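Local coordinates for protein probable enoyl-CoA hydratase/isomerase (Pseudomonas aeruginosa, PDB 7BOR) that binds coenzyme A and probably works as a crotonase-type delta(3)-delta(2)-enoyl-CoA isomerase, at residues A38-E41 with A42-D45. Sequence-based numbering, arbitrary orientation.
Sequences ALLE and AQAD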
loop_
_atom_site.group_PDB
_atom_site.type_symbol
_atom_site.label_atom_id
_atom_site.label_comp_id
_atom_site.label_asym_id
_atom_site.label_seq_id
_atom_site.Cartn_x
_atom_site.Cartn_y
_atom_site.Cartn_z
ATOM N N ALA A 38 14.606 2.764 0.364
ATOM C CA ALA A 38 14.533 2.808 1.823
ATOM C C ALA A 38 14.195 1.433 2.399
ATOM O O ALA A 38 14.804 0.990 3.392
ATOM C CB ALA A 38 13.509 3.843 2.277
ATOM N N LEU A 39 13.227 0.740 1.786
ATOM C CA LEU A 39 12.951 -0.643 2.170
ATOM C C LEU A 39 14.174 -1.543 1.960
ATOM O O LEU A 39 14.530 -2.346 2.829
ATOM C CB LEU A 39 11.741 -1.175 1.377
ATOM C CG LEU A 39 10.356 -0.573 1.672
ATOM C CD1 LEU A 39 9.290 -1.172 0.753
ATOM C CD2 LEU A 39 9.947 -0.761 3.156
ATOM N N LEU A 40 14.815 -1.459 0.792
ATOM C CA LEU A 40 15.867 -2.429 0.478
ATOM C C LEU A 40 17.111 -2.216 1.336
ATOM O O LEU A 40 17.839 -3.173 1.620
ATOM C CB LEU A 40 16.238 -2.361 -1.006
ATOM C CG LEU A 40 15.150 -2.963 -1.889
ATOM C CD1 LEU A 40 15.341 -2.596 -3.339
ATOM C CD2 LEU A 40 15.101 -4.476 -1.736
ATOM N N GLU A 41 17.377 -0.984 1.750
ATOM C CA GLU A 41 18.483 -0.735 2.663
ATOM C C GLU A 41 18.137 -1.295 4.040
ATOM O O GLU A 41 18.754 -2.270 4.500
ATOM C CB GLU A 41 18.763 0.772 2.701
ATOM C CG GLU A 41 19.885 1.250 3.642
ATOM C CD GLU A 41 19.991 2.799 3.710
ATOM O OE1 GLU A 41 19.939 3.464 2.643
ATOM O OE2 GLU A 41 20.127 3.350 4.833
ATOM N N ALA A 42 17.098 -0.723 4.684
ATOM C CA ALA A 42 16.573 -1.176 5.973
ATOM C C ALA A 42 16.453 -2.690 6.091
ATOM O O ALA A 42 16.707 -3.251 7.164
ATOM C CB ALA A 42 15.202 -0.555 6.226
ATOM N N GLN A 43 16.064 -3.349 4.997
ATOM C CA GLN A 43 16.078 -4.805 4.935
ATOM C C GLN A 43 17.435 -5.380 5.320
ATOM O O GLN A 43 17.519 -6.469 5.905
ATOM C CB GLN A 43 15.682 -5.228 3.510
ATOM C CG GLN A 43 16.030 -6.652 3.049
ATOM C CD GLN A 43 15.137 -7.107 1.890
ATOM O OE1 GLN A 43 14.267 -6.360 1.435
ATOM N NE2 GLN A 43 15.323 -8.338 1.436
ATOM N N ALA A 44 18.514 -4.695 4.940
ATOM C CA ALA A 44 19.858 -5.155 5.245
ATOM C C ALA A 44 20.417 -4.526 6.511
ATOM O O ALA A 44 21.422 -5.009 7.042
ATOM C CB ALA A 44 20.788 -4.854 4.062
ATOM N N ASP A 45 19.785 -3.475 7.005
ATOM C CA ASP A 45 20.289 -2.741 8.154
ATOM C C ASP A 45 19.807 -3.426 9.425
ATOM O O ASP A 45 18.662 -3.239 9.856
ATOM C CB ASP A 45 19.835 -1.291 8.089
ATOM C CG ASP A 45 20.432 -0.466 9.189
ATOM O OD1 ASP A 45 21.428 -0.951 9.785
ATOM O OD2 ASP A 45 19.898 0.635 9.482
#
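Ala38 and Leu39 carry the regular alpha-helical bonds of this helical turn. Ala38 O accepts from Ala42 N at 3.1 Å, and Leu39 O from Gln43 N at 2.8 Å. The pattern then changes. Leu40 O stands 3.7 Å from Ala44 N, and no bond is made. Glu41 O instead faces two donors. Its bond to Asp45 N is weak, 3.0 Å long with an N-H...O angle of 125°. Its contact with Ala44 N, three residues on, is so short that its length is doubtful. Asp45 then leaves helical geometry, with psi at 100°.

This is the C-terminal turn of helix 29-44, which links parallel strands 13-18 and 50-54 as a beta-alpha-beta unit of the crotonase fold. The inner face is hydrophobic. Ala38 and Leu39 rest on Leu16, Ala42 packs on Leu14 and Val48, and Leu39 also meets helix 80-90, while Lys93 NZ donates to Ala42 O.

The CB atoms of Ala42 and Gln43 lie against the carbonyls of the preceding turn. Ala42 CB sits 3.3 Å from Ala38 O. Gln43 CB touches both Leu39 O and Leu40 O. The side chains of Leu40 and Gln43 run alongside each other in the same direction. Leu40 CD2 brushes Gln43 OE1 at 3.8 Å, a van der Waals contact. Glu41 and Asp45, four residues apart, probably both carry negative charge; Glu41 OE2 and Asp45 OD2 are 5.4 Å apart and not in contact. With CG anti to the backbone N (chi1 179°), Glu41 extends to Arg9, whose NH1 forms salt bridges to Glu41 OE2 and Asp45 OD2, which probably offsets their repulsion. Asp45 OD1 accepts from Ala47 N, just past the helix.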